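Local coordinates for protein NRD1 (Saccharomyces cerevisiae, PDB 3CLJ) that binds the phosphorylated C-terminal domain of RNA polymerase II through its CTD-interacting domain, as part of the Nrd1-Nab3-Sen1 termination complex, at residues Leu28-Leu33 and Ser67-Tyr72; Ile43-Ile47 and Ala93-Leu97; Ile47-Arg51 and Val100-Leu104; Leu59-Tyr63 and His116-Ile120; Arg121-Asp125 and Leu138-Lys144. All coordinates share one frame; numbering follows the deposited sequence. Where two conformers were deposited one is given.

Contact 1 of 5, residues Leu28-Leu33 and Ser67-Tyr72; sequences LTTYAL and SIGRAY
Tyr72 reaches across from helix 58-77 to the backbone of Ala32 on helix 22-34. Its CB serves as the stem: CG stands anti to the carbonyl carbon (chi1 -88°), and from there the ring runs out past Leu33, the two side chains sliding by each other in opposite directions. At the ring's edge CD1 meets Leu33 CD2 at 3.9 Å; one atom further, CE1 passes Ala32 O at 3.4 Å. The tip, OH, then gives a short hydrogen bond of 2.5 Å to the same Ala32 O, arriving from above the carbonyl plane. Ile68 CG2 covers the rim of one ring face, and Ala32 CB lies 3.9 Å from Ile68 CG1, so the alanine methyl is gripped between isoleucine and tyrosine. At the other end of the contact the hydroxyls Thr29 OG1 and Ser67 OG lie 2.6 Å apart and are probably hydrogen-bonded, and Thr29 OG1 also bonds Ile25 O one turn back. Thr29 CG2 packs on Ala71 CB at 3.9 Å. The axes of the two short segments approach to 9.4 Å and cross at -38°, with Ala32, Ala71, Thr29 and Ser67 at the interface, in the right-handed superhelix of the all-helical CID fold.

Contact 2 of 5, residues Ile43-Ile47 and Ala93-Leu97; sequences ISLII and AINTL
Ile43 puts all its outer carbons to work against helix 90-111. CG2 meets Thr96 CG2 at 3.5 Å, tighter than usual for two methyls, while CG1 presses on Ala93 CB at 3.6 Å. With chi2 at -72° the chain folds at CG1, which carries CD1 over to Leu97 CD1, 3.8 Å away, the two side chains crossing at about a right angle. One turn on, Ile47 CD1 lies 3.7 Å from Thr96 CG2, so the threonine methyl is held by two isoleucines, and Ile47 CG1 touches Leu97 CD2 at 3.8 Å. Packing is looser toward helix 58-77, where Ile46 CD1 stays 4.4 Å from Leu97 CD2; Ile46 spends itself instead on Ile64, Ile65 and Ile68. Thr96, partly exposed, marks the solvent side. Its CG2 is anti to the backbone N and faces the isoleucines, whereas OG1 turns back to bond His92 O within its own helix, leaving the interface purely apolar. The two segments run nearly alongside, N to C in the same sense, with axes 10.5 Å apart and an angle of 27°: apolar helix-helix packing in the core of the CID's helical superhelix.

Contact 3 of 5, residues Ile47-Arg51 and Val100-Leu104; sequences IDYSR and VIQEL
Arg51 NE gives the shortest polar bond across this contact, 2.8 Å to Glu103 OE2. Next to it Arg51 NH2 bonds the syn lone pair of Glu103 OE1 at 3.0 Å, almost straight (177°). The guanidinium therefore takes the carboxylate side-on with two nitrogens, and the planes lie only 13° apart. Arg51 NH1 holds Asp48 OD1 at 3.0 Å, completing a salt-bridge network that fixes the group's rotation and probably offsets part of the charge of the two acids. Ile47 CG2 lies over the centre of one guanidinium face. Beneath the charges, Val100 CG2 meets Ile47 CD1 at 3.7 Å and Leu104 CD2 meets Arg51 CG at the same distance, while Leu104 CD1 lies against Ser50 CB. An alanine in place of Leu104 is likely to open a gap between Ser50 and the arginine's aliphatic stem, with the stem freer to move. A water gives a 2.8 Å bond to Leu104 O and is also bonded to Ser50 OG, whose other partner is Ser61 OG. Helices 39-52 and 90-111 run here at 22° to each other, and helix 58-77 flanks both, with Ser61 bonded to Ser50 and Ile65 packed on Leu104.

Contact 4 of 5, residues Leu59-Tyr63 and His116-Ile120; sequences LGSLY and HKEKI
Two torsions put Leu59 on His116: chi1 of 178° sets CG anti to the backbone N, and chi2 of 55° then sends the two methyls in different directions across the gap to helix 114-130. On the other side the imidazole stands with CG anti to the carbonyl carbon (chi1 -86°), which brings the ring beside the leucine. CD2 of Leu59 sits squarely over one ring face, 3.6 Å from the ring centroid, a CH-pi contact. The same methyl touches Lys119 CD at 3.6 Å, so it is caught between a ring and an aliphatic chain. The other branch, CD1, goes deeper and packs on Ile120 CG1 at 3.9 Å, where Leu62 CD1 also arrives. Leu62 and Ile120 both go on to Leu105 of helix 90-111, which shuts the inner side of the contact.

At the outer side, Tyr63 OH lies 3.8 Å from Lys119 CB, and Leu59 CG covers the rim of one face of the tyrosine ring. The lysine itself leads away from the contact, its NZ in a salt bridge with Asp115. A water in the plane of the imidazole is 2.7 Å from His116 ND1 and accepts from Leu59 N, near the start of helix 58-77. The chemistry is thus layered: carbon on carbon inside, then a leucine methyl on an imidazole face, with the water and the lysine's charged end at the outer side. One face of the histidine packs on Leu59 CD2 while ND1 at its edge meets the water, which probably biases the ring's orientation.

Contact 5 of 5, residues Arg121-Asp125 and Leu138-Lys144; sequences RMLLD and LNAIRSK
Arg121, on a regular turn of helix 114-130, faces Arg142 in the loop leading to helix 144-149, their CA atoms 5.7 Å apart. A type I beta turn from Ala140 to Ser143, with Ser143 at the N-cap position, leads into that last helix, and the contact packs the loop against helix 114-130 of the helical CID domain. Arg142 is the main side chain. With CG anti to the backbone N and a bend at chi2 (-130°), it reaches Asp125, where NH2 bonds OD2 at 3.0 Å; the second bond, NE to OD1 at 2.9 Å, is weak, bent to 120° at the hydrogen, with the two planes 55° apart. In the conformer described here, one of two and so less certain, the Arg121 guanidinium lies over a face of that of Arg142, and Asp125 probably eases the closeness of two positive groups. Leu124 packs below, CD1 against Arg142 CA at 3.7 Å and CD2 against Leu138 CD1 at 4.0 Å. A serine in place of Arg142 would probably leave Asp125 without its ion-pair mate in this loop and strip the cover from Leu124 CB. In the turn, Ala140 O accepts twice: from Ser143 N, and from Ser143 OG at 2.7 Å, in the carbonyl plane.

Along the chain the first four contacts interlock: helix 22-34 pairs with helix 58-77 (contact 1), helix 39-52 with helix 90-111 (contacts 2 and 3), and helix 58-77 again with helix 114-130 (contact 4). Contact 5 alone is local, tying helix 114-130 to the loop after it. Contacts 2 and 3 share Ile47, with centres about 8 Å apart, whereas the centres of contacts 1 and 5 lie about 22 Å apart, on opposite sides of the chain's centre. Tyr72 touching Ala93 joins contacts 1 and 2, Ser50 and Ser61 join 3 and 4, and Leu62 against Leu123 joins 4 and 5. Packing is thus continuous along the CTD-interacting domain.

Contact 1 of 5, residues Leu28-Leu33 and Ser67-Tyr72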
# COMPACT_ATOMS: atom_id res chain seq x y z
N LEU A 28 7.87 9.45 0.29
CA LEU A 28 7.55 8.47 1.31
C LEU A 28 8.37 7.20 1.20
O LEU A 28 8.74 6.60 2.21
CB LEU A 28 6.03 8.15 1.28
CG LEU A 28 5.01 9.26 1.57
CD1 LEU A 28 3.56 8.66 1.51
CD2 LEU A 28 5.26 10.02 2.92
N THR A 29 8.65 6.79 -0.03
CA THR A 29 9.27 5.48 -0.29
C THR A 29 10.76 5.56 0.07
O THR A 29 11.34 4.62 0.67
CB THR A 29 9.05 5.06 -1.74
OG1 THR A 29 7.63 4.96 -2.00
CG2 THR A 29 9.69 3.70 -2.01
N THR A 30 11.37 6.68 -0.28
CA THR A 30 12.76 6.93 0.10
C THR A 30 12.93 7.00 1.62
O THR A 30 13.86 6.40 2.17
CB THR A 30 13.33 8.16 -0.62
OG1 THR A 30 13.29 7.88 -2.03
CG2 THR A 30 14.80 8.45 -0.19
N TYR A 31 11.98 7.66 2.28
CA TYR A 31 12.01 7.69 3.73
C TYR A 31 11.89 6.26 4.28
O TYR A 31 12.60 5.90 5.21
CB TYR A 31 10.89 8.58 4.30
CG TYR A 31 10.97 8.63 5.82
CD1 TYR A 31 11.69 9.63 6.44
CD2 TYR A 31 10.36 7.64 6.62
CE1 TYR A 31 11.81 9.69 7.83
CE2 TYR A 31 10.48 7.67 8.01
CZ TYR A 31 11.22 8.71 8.61
OH TYR A 31 11.37 8.81 9.98
N ALA A 32 10.97 5.45 3.73
CA ALA A 32 10.74 4.10 4.23
C ALA A 32 12.02 3.23 4.18
O ALA A 32 12.33 2.49 5.13
CB ALA A 32 9.56 3.41 3.49
N LEU A 33 12.74 3.31 3.06
CA LEU A 33 14.00 2.55 2.85
C LEU A 33 15.18 3.03 3.71
O LEU A 33 16.09 2.26 4.05
CB LEU A 33 14.37 2.55 1.37
CG LEU A 33 13.53 1.75 0.35
CD1 LEU A 33 13.98 2.26 -1.06
CD2 LEU A 33 13.76 0.23 0.47
N SER A 67 4.31 0.93 -3.63
CA SER A 67 5.64 1.50 -3.76
C SER A 67 6.58 1.05 -2.61
O SER A 67 7.68 0.57 -2.85
CB SER A 67 5.55 3.03 -3.78
OG SER A 67 6.82 3.59 -4.06
N ILE A 68 6.11 1.20 -1.38
CA ILE A 68 6.87 0.83 -0.23
C ILE A 68 6.95 -0.71 -0.15
O ILE A 68 8.04 -1.29 0.04
CB ILE A 68 6.26 1.49 1.05
CG1 ILE A 68 6.60 2.99 1.06
CG2 ILE A 68 6.78 0.77 2.36
CD1 ILE A 68 5.87 3.79 2.23
N GLY A 69 5.82 -1.38 -0.38
CA GLY A 69 5.84 -2.82 -0.38
C GLY A 69 6.80 -3.47 -1.33
O GLY A 69 7.49 -4.44 -0.94
N ARG A 70 6.86 -2.98 -2.60
CA ARG A 70 7.72 -3.62 -3.60
C ARG A 70 9.16 -3.15 -3.39
O ARG A 70 10.08 -3.89 -3.69
CB ARG A 70 7.26 -3.48 -5.09
CG ARG A 70 6.07 -4.40 -5.55
CD ARG A 70 5.71 -4.33 -7.12
NE ARG A 70 5.39 -2.94 -7.47
CZ ARG A 70 6.22 -2.07 -8.03
NH1 ARG A 70 7.45 -2.43 -8.43
NH2 ARG A 70 5.83 -0.81 -8.16
N ALA A 71 9.35 -1.94 -2.84
CA ALA A 71 10.72 -1.48 -2.47
C ALA A 71 11.33 -2.38 -1.37
O ALA A 71 12.47 -2.81 -1.46
CB ALA A 71 10.76 -0.00 -2.07
N TYR A 72 10.52 -2.69 -0.37
CA TYR A 72 10.94 -3.54 0.75
C TYR A 72 11.16 -4.95 0.29
O TYR A 72 12.11 -5.59 0.72
CB TYR A 72 9.86 -3.49 1.84
CG TYR A 72 10.03 -2.36 2.84
CD1 TYR A 72 10.96 -1.35 2.64
CD2 TYR A 72 9.21 -2.27 3.96
CE1 TYR A 72 11.12 -0.29 3.57
CE2 TYR A 72 9.38 -1.22 4.92
CZ TYR A 72 10.33 -0.24 4.73
OH TYR A 72 10.53 0.78 5.70

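Contact 2 of 5, residues Ile43-Ile47 and Ala93-Leu97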
# COMPACT_ATOMS: atom_id res chain seq x y z
N ILE A 43 4.54 1.47 8.60
CA ILE A 43 3.60 0.49 8.06
C ILE A 43 2.19 0.69 8.66
O ILE A 43 1.20 0.77 7.90
CB ILE A 43 4.19 -0.97 8.20
CG1 ILE A 43 5.44 -1.14 7.28
CG2 ILE A 43 3.11 -2.07 7.96
CD1 ILE A 43 5.13 -1.22 5.79
N SER A 44 2.11 0.84 9.98
CA SER A 44 0.82 1.11 10.66
C SER A 44 0.18 2.40 10.12
O SER A 44 -1.00 2.40 9.74
CB SER A 44 0.93 1.09 12.21
OG SER A 44 1.41 2.32 12.73
N LEU A 45 0.98 3.45 9.96
CA LEU A 45 0.44 4.67 9.38
C LEU A 45 -0.12 4.55 7.96
O LEU A 45 -1.20 5.08 7.69
CB LEU A 45 1.39 5.86 9.53
CG LEU A 45 0.84 7.24 9.10
CD1 LEU A 45 -0.48 7.65 9.85
CD2 LEU A 45 1.92 8.38 9.26
N ILE A 46 0.59 3.85 7.06
CA ILE A 46 0.14 3.74 5.69
C ILE A 46 -1.06 2.79 5.58
O ILE A 46 -1.90 2.98 4.72
CB ILE A 46 1.31 3.44 4.66
CG1 ILE A 46 1.80 1.97 4.70
CG2 ILE A 46 2.45 4.52 4.81
CD1 ILE A 46 2.88 1.60 3.64
N ILE A 47 -1.10 1.78 6.43
CA ILE A 47 -2.28 0.90 6.60
C ILE A 47 -3.51 1.72 7.01
O ILE A 47 -4.59 1.60 6.42
CB ILE A 47 -2.01 -0.23 7.62
CG1 ILE A 47 -1.00 -1.25 7.02
CG2 ILE A 47 -3.31 -0.97 7.98
CD1 ILE A 47 -0.49 -2.31 7.99
N ALA A 93 7.64 -5.93 7.88
CA ALA A 93 6.83 -4.92 7.21
C ALA A 93 5.90 -5.56 6.19
O ALA A 93 4.70 -5.27 6.18
CB ALA A 93 7.72 -3.85 6.56
N ILE A 94 6.46 -6.43 5.33
CA ILE A 94 5.69 -7.12 4.27
C ILE A 94 4.69 -8.11 4.87
O ILE A 94 3.62 -8.30 4.32
CB ILE A 94 6.64 -7.85 3.26
CG1 ILE A 94 7.42 -6.82 2.42
CG2 ILE A 94 5.84 -8.74 2.29
CD1 ILE A 94 8.68 -7.45 1.78
N ASN A 95 5.06 -8.72 6.00
CA ASN A 95 4.16 -9.63 6.69
C ASN A 95 2.98 -8.91 7.26
O ASN A 95 1.87 -9.37 7.09
CB ASN A 95 4.90 -10.45 7.77
CG ASN A 95 5.58 -11.67 7.18
OD1 ASN A 95 5.17 -12.14 6.10
ND2 ASN A 95 6.63 -12.19 7.87
N THR A 96 3.23 -7.74 7.86
CA THR A 96 2.17 -6.88 8.42
C THR A 96 1.17 -6.42 7.35
O THR A 96 -0.03 -6.48 7.56
CB THR A 96 2.79 -5.65 9.13
OG1 THR A 96 3.66 -6.12 10.15
CG2 THR A 96 1.73 -4.72 9.78
N LEU A 97 1.69 -5.97 6.22
CA LEU A 97 0.89 -5.54 5.12
C LEU A 97 0.09 -6.72 4.60
O LEU A 97 -1.12 -6.58 4.41
CB LEU A 97 1.75 -4.95 4.00
CG LEU A 97 2.40 -3.60 4.21
CD1 LEU A 97 3.50 -3.35 3.16
CD2 LEU A 97 1.32 -2.48 4.23

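Contact 3 of 5, residues Ile47-Arg51 and Val100-Leu104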
# COMPACT_ATOMS: atom_id res chain seq x y z
N ILE A 47 -1.10 1.78 6.43
CA ILE A 47 -2.28 0.90 6.60
C ILE A 47 -3.51 1.72 7.01
O ILE A 47 -4.59 1.60 6.42
CB ILE A 47 -2.01 -0.23 7.62
CG1 ILE A 47 -1.00 -1.25 7.02
CG2 ILE A 47 -3.31 -0.97 7.98
CD1 ILE A 47 -0.49 -2.31 7.99
N ASP A 48 -3.31 2.57 8.01
CA ASP A 48 -4.38 3.39 8.56
C ASP A 48 -4.80 4.49 7.58
O ASP A 48 -5.98 4.87 7.53
CB ASP A 48 -3.93 3.94 9.92
CG ASP A 48 -3.89 2.85 11.02
OD1 ASP A 48 -4.52 1.79 10.84
OD2 ASP A 48 -3.30 3.06 12.12
N TYR A 49 -3.84 5.02 6.83
CA TYR A 49 -4.17 5.98 5.81
C TYR A 49 -5.15 5.32 4.78
O TYR A 49 -6.15 5.91 4.40
CB TYR A 49 -2.89 6.47 5.08
CG TYR A 49 -3.29 7.37 3.96
CD1 TYR A 49 -3.79 8.66 4.24
CD2 TYR A 49 -3.25 6.93 2.63
CE1 TYR A 49 -4.20 9.51 3.18
CE2 TYR A 49 -3.61 7.75 1.59
CZ TYR A 49 -4.15 9.02 1.88
OH TYR A 49 -4.58 9.83 0.84
N SER A 50 -4.82 4.12 4.35
CA SER A 50 -5.73 3.31 3.50
C SER A 50 -7.14 3.12 4.08
O SER A 50 -8.16 3.18 3.37
CB SER A 50 -5.10 1.93 3.22
OG SER A 50 -5.73 1.30 2.10
N ARG A 51 -7.17 2.78 5.36
CA ARG A 51 -8.43 2.60 6.09
C ARG A 51 -9.32 3.82 6.18
O ARG A 51 -10.52 3.69 6.16
CB ARG A 51 -8.16 2.13 7.52
CG ARG A 51 -7.67 0.74 7.57
CD ARG A 51 -7.28 0.42 8.99
NE ARG A 51 -7.11 -1.04 9.11
CZ ARG A 51 -6.35 -1.65 10.02
NH1 ARG A 51 -5.69 -0.92 10.94
NH2 ARG A 51 -6.32 -2.99 10.06
N VAL A 100 -3.17 -7.56 6.44
CA VAL A 100 -4.34 -6.68 6.25
C VAL A 100 -4.71 -6.38 4.80
O VAL A 100 -5.72 -5.72 4.58
CB VAL A 100 -4.20 -5.29 6.98
CG1 VAL A 100 -4.08 -5.51 8.54
CG2 VAL A 100 -3.05 -4.51 6.36
N ILE A 101 -3.90 -6.83 3.83
CA ILE A 101 -4.13 -6.46 2.44
C ILE A 101 -5.54 -6.84 1.87
O ILE A 101 -6.08 -6.12 1.04
CB ILE A 101 -2.98 -6.92 1.48
CG1 ILE A 101 -2.92 -6.02 0.27
CG2 ILE A 101 -3.07 -8.43 1.09
CD1 ILE A 101 -2.79 -4.54 0.57
N GLN A 102 -6.10 -7.99 2.28
CA GLN A 102 -7.42 -8.31 1.81
C GLN A 102 -8.50 -7.36 2.33
O GLN A 102 -9.39 -6.96 1.56
CB GLN A 102 -7.74 -9.72 2.20
CG GLN A 102 -6.86 -10.68 1.46
CD GLN A 102 -7.05 -12.10 1.92
OE1 GLN A 102 -6.17 -12.67 2.56
NE2 GLN A 102 -8.22 -12.65 1.65
N GLU A 103 -8.41 -6.99 3.62
CA GLU A 103 -9.27 -5.94 4.22
C GLU A 103 -9.17 -4.63 3.42
O GLU A 103 -10.19 -4.00 3.04
CB GLU A 103 -8.87 -5.67 5.68
CG GLU A 103 -9.50 -4.43 6.31
CD GLU A 103 -8.73 -3.89 7.51
OE1 GLU A 103 -7.96 -4.68 8.15
OE2 GLU A 103 -8.91 -2.68 7.79
N LEU A 104 -7.93 -4.22 3.18
CA LEU A 104 -7.71 -2.95 2.54
C LEU A 104 -8.17 -2.99 1.09
O LEU A 104 -8.72 -2.02 0.61
CB LEU A 104 -6.21 -2.54 2.59
CG LEU A 104 -5.58 -2.37 3.96
CD1 LEU A 104 -4.12 -1.84 3.75
CD2 LEU A 104 -6.40 -1.47 4.91
O HOH W 1 -8.61 0.37 1.98

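Contact 4 of 5, residues Leu59-Tyr63 and His116-Ile120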
# COMPACT_ATOMS: atom_id res chain seq x y z
N LEU A 59 -7.38 4.36 -4.10
CA LEU A 59 -6.42 3.96 -5.10
C LEU A 59 -5.02 4.47 -4.73
O LEU A 59 -4.07 3.67 -4.62
CB LEU A 59 -6.85 4.50 -6.47
CG LEU A 59 -5.90 4.20 -7.66
CD1 LEU A 59 -5.63 2.65 -7.79
CD2 LEU A 59 -6.37 4.83 -8.96
N GLY A 60 -4.89 5.78 -4.49
CA GLY A 60 -3.62 6.38 -4.01
C GLY A 60 -3.01 5.66 -2.83
O GLY A 60 -1.79 5.45 -2.77
N SER A 61 -3.85 5.29 -1.87
CA SER A 61 -3.41 4.56 -0.69
C SER A 61 -2.81 3.18 -1.02
O SER A 61 -1.85 2.74 -0.37
CB SER A 61 -4.53 4.45 0.34
OG SER A 61 -5.40 3.32 0.02
N LEU A 62 -3.35 2.52 -2.04
CA LEU A 62 -2.77 1.24 -2.50
C LEU A 62 -1.48 1.45 -3.33
O LEU A 62 -0.58 0.57 -3.33
CB LEU A 62 -3.83 0.43 -3.29
CG LEU A 62 -5.02 -0.07 -2.45
CD1 LEU A 62 -6.13 -0.67 -3.37
CD2 LEU A 62 -4.68 -1.03 -1.32
N TYR A 63 -1.39 2.59 -4.02
CA TYR A 63 -0.14 3.01 -4.70
C TYR A 63 0.98 3.24 -3.67
O TYR A 63 2.15 2.88 -3.88
CB TYR A 63 -0.33 4.27 -5.54
CG TYR A 63 -1.11 4.07 -6.85
CD1 TYR A 63 -1.37 2.79 -7.37
CD2 TYR A 63 -1.56 5.18 -7.56
CE1 TYR A 63 -2.07 2.62 -8.60
CE2 TYR A 63 -2.26 5.05 -8.75
CZ TYR A 63 -2.50 3.77 -9.28
OH TYR A 63 -3.17 3.68 -10.47
N HIS A 116 -11.20 3.46 -11.09
CA HIS A 116 -10.27 3.17 -10.04
C HIS A 116 -10.26 1.65 -9.72
O HIS A 116 -9.20 1.06 -9.47
CB HIS A 116 -10.65 4.00 -8.82
CG HIS A 116 -10.06 5.38 -8.80
ND1 HIS A 116 -9.84 6.08 -7.63
CD2 HIS A 116 -9.68 6.21 -9.81
CE1 HIS A 116 -9.32 7.26 -7.92
NE2 HIS A 116 -9.20 7.36 -9.23
N LYS A 117 -11.45 1.02 -9.77
CA LYS A 117 -11.54 -0.45 -9.64
C LYS A 117 -10.61 -1.12 -10.64
O LYS A 117 -9.92 -2.09 -10.30
CB LYS A 117 -12.95 -0.95 -9.90
CG LYS A 117 -13.92 -0.73 -8.75
CD LYS A 117 -15.07 -1.73 -8.84
CE LYS A 117 -16.47 -1.10 -8.67
NZ LYS A 117 -16.61 -0.32 -7.39
N GLU A 118 -10.57 -0.58 -11.86
CA GLU A 118 -9.78 -1.21 -12.94
C GLU A 118 -8.29 -1.05 -12.76
O GLU A 118 -7.52 -1.92 -13.12
CB GLU A 118 -10.35 -1.09 -14.37
CG GLU A 118 -11.69 -1.94 -14.59
CD GLU A 118 -11.60 -3.51 -14.40
OE1 GLU A 118 -11.12 -4.17 -15.37
OE2 GLU A 118 -12.05 -4.08 -13.34
N LYS A 119 -7.91 0.10 -12.17
CA LYS A 119 -6.54 0.39 -11.78
C LYS A 119 -6.12 -0.49 -10.59
O LYS A 119 -4.95 -0.91 -10.51
CB LYS A 119 -6.37 1.90 -11.46
CG LYS A 119 -6.36 2.75 -12.75
CD LYS A 119 -6.67 4.24 -12.50
CE LYS A 119 -6.65 5.11 -13.85
NZ LYS A 119 -7.47 6.39 -13.67
N ILE A 120 -7.04 -0.74 -9.66
CA ILE A 120 -6.72 -1.72 -8.59
C ILE A 120 -6.47 -3.13 -9.17
O ILE A 120 -5.48 -3.77 -8.86
CB ILE A 120 -7.81 -1.75 -7.48
CG1 ILE A 120 -7.92 -0.38 -6.77
CG2 ILE A 120 -7.58 -3.00 -6.49
CD1 ILE A 120 -9.13 -0.18 -5.90
O HOH W 2 -10.28 5.12 -5.15

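Contact 5 of 5, residues Arg121-Asp125 and Leu138-Lys144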
# COMPACT_ATOMS: atom_id res chain seq x y z
N ARG A 121 -7.35 -3.59 -10.06
CA ARG A 121 -7.15 -4.85 -10.78
C ARG A 121 -5.75 -4.96 -11.42
O ARG A 121 -5.08 -5.98 -11.22
CB ARG A 121 -8.29 -5.02 -11.79
CG ARG A 121 -8.70 -6.47 -12.11
CD ARG A 121 -7.72 -7.20 -13.04
NE ARG A 121 -8.39 -7.96 -14.09
CZ ARG A 121 -9.61 -8.50 -14.02
NH1 ARG A 121 -10.34 -8.39 -12.94
NH2 ARG A 121 -10.10 -9.13 -15.07
N MET A 122 -5.27 -3.92 -12.11
CA MET A 122 -3.91 -3.98 -12.69
C MET A 122 -2.82 -4.03 -11.69
O MET A 122 -1.83 -4.75 -11.85
CB MET A 122 -3.58 -2.80 -13.63
CG MET A 122 -2.08 -2.91 -14.15
SD MET A 122 -1.74 -4.31 -15.30
CE MET A 122 -0.37 -5.10 -14.47
N LEU A 123 -3.00 -3.28 -10.63
CA LEU A 123 -2.11 -3.36 -9.52
C LEU A 123 -2.05 -4.76 -8.89
O LEU A 123 -0.95 -5.26 -8.55
CB LEU A 123 -2.56 -2.28 -8.50
CG LEU A 123 -1.61 -1.72 -7.47
CD1 LEU A 123 -0.40 -1.01 -8.12
CD2 LEU A 123 -2.38 -0.86 -6.41
N LEU A 124 -3.23 -5.40 -8.71
CA LEU A 124 -3.26 -6.84 -8.34
C LEU A 124 -2.43 -7.71 -9.27
O LEU A 124 -1.78 -8.69 -8.84
CB LEU A 124 -4.72 -7.39 -8.26
CG LEU A 124 -5.43 -6.79 -7.02
CD1 LEU A 124 -6.94 -7.08 -6.99
CD2 LEU A 124 -4.72 -7.30 -5.71
N ASP A 125 -2.45 -7.37 -10.57
CA ASP A 125 -1.70 -8.16 -11.56
C ASP A 125 -0.19 -8.00 -11.41
O ASP A 125 0.58 -8.97 -11.49
CB ASP A 125 -2.17 -7.83 -12.98
CG ASP A 125 -3.55 -8.41 -13.28
OD1 ASP A 125 -4.00 -9.29 -12.50
OD2 ASP A 125 -4.18 -8.01 -14.29
N LEU A 138 -5.56 -13.80 -3.70
CA LEU A 138 -6.07 -12.51 -4.10
C LEU A 138 -6.89 -12.63 -5.41
O LEU A 138 -7.44 -11.62 -5.87
CB LEU A 138 -4.89 -11.48 -4.33
CG LEU A 138 -4.15 -11.11 -3.00
CD1 LEU A 138 -3.17 -9.96 -3.21
CD2 LEU A 138 -5.11 -10.74 -1.83
N ASN A 139 -6.95 -13.82 -5.99
CA ASN A 139 -7.56 -13.99 -7.28
C ASN A 139 -9.12 -13.81 -7.30
O ASN A 139 -9.68 -13.48 -8.34
CB ASN A 139 -7.12 -15.32 -7.87
CG ASN A 139 -7.68 -15.60 -9.27
OD1 ASN A 139 -8.40 -16.58 -9.48
ND2 ASN A 139 -7.28 -14.79 -10.24
N ALA A 140 -9.77 -14.09 -6.18
CA ALA A 140 -11.23 -13.88 -6.04
C ALA A 140 -11.51 -12.36 -5.86
O ALA A 140 -12.37 -11.83 -6.56
CB ALA A 140 -11.80 -14.70 -4.88
N ILE A 141 -10.72 -11.68 -5.03
CA ILE A 141 -10.79 -10.24 -4.84
C ILE A 141 -10.57 -9.50 -6.17
O ILE A 141 -11.24 -8.52 -6.46
CB ILE A 141 -9.79 -9.77 -3.76
CG1 ILE A 141 -10.22 -10.29 -2.40
CG2 ILE A 141 -9.62 -8.24 -3.74
CD1 ILE A 141 -9.09 -10.19 -1.34
N ARG A 142 -9.66 -10.03 -6.98
CA ARG A 142 -9.39 -9.49 -8.28
C ARG A 142 -10.59 -9.52 -9.25
O ARG A 142 -10.68 -8.71 -10.17
CB ARG A 142 -8.18 -10.25 -8.87
CG ARG A 142 -7.55 -9.63 -10.09
CD ARG A 142 -7.42 -10.67 -11.15
NE ARG A 142 -6.74 -10.18 -12.36
CZ ARG A 142 -6.75 -10.80 -13.55
NH1 ARG A 142 -7.41 -11.95 -13.72
NH2 ARG A 142 -6.10 -10.27 -14.58
N SER A 143 -11.53 -10.45 -9.09
CA SER A 143 -12.62 -10.53 -10.10
C SER A 143 -13.61 -9.32 -10.07
O SER A 143 -13.85 -8.71 -9.00
CB SER A 143 -13.33 -11.88 -10.04
OG SER A 143 -13.93 -12.03 -8.79
N LYS A 144 -14.08 -8.94 -11.27
CA LYS A 144 -15.11 -7.88 -11.54
C LYS A 144 -16.46 -8.19 -10.86
O LYS A 144 -17.26 -7.28 -10.54
CB LYS A 144 -15.40 -7.72 -13.05
CG LYS A 144 -14.44 -6.83 -13.79
CD LYS A 144 -14.93 -6.63 -15.24
CE LYS A 144 -14.46 -5.25 -15.78
NZ LYS A 144 -14.91 -4.89 -17.17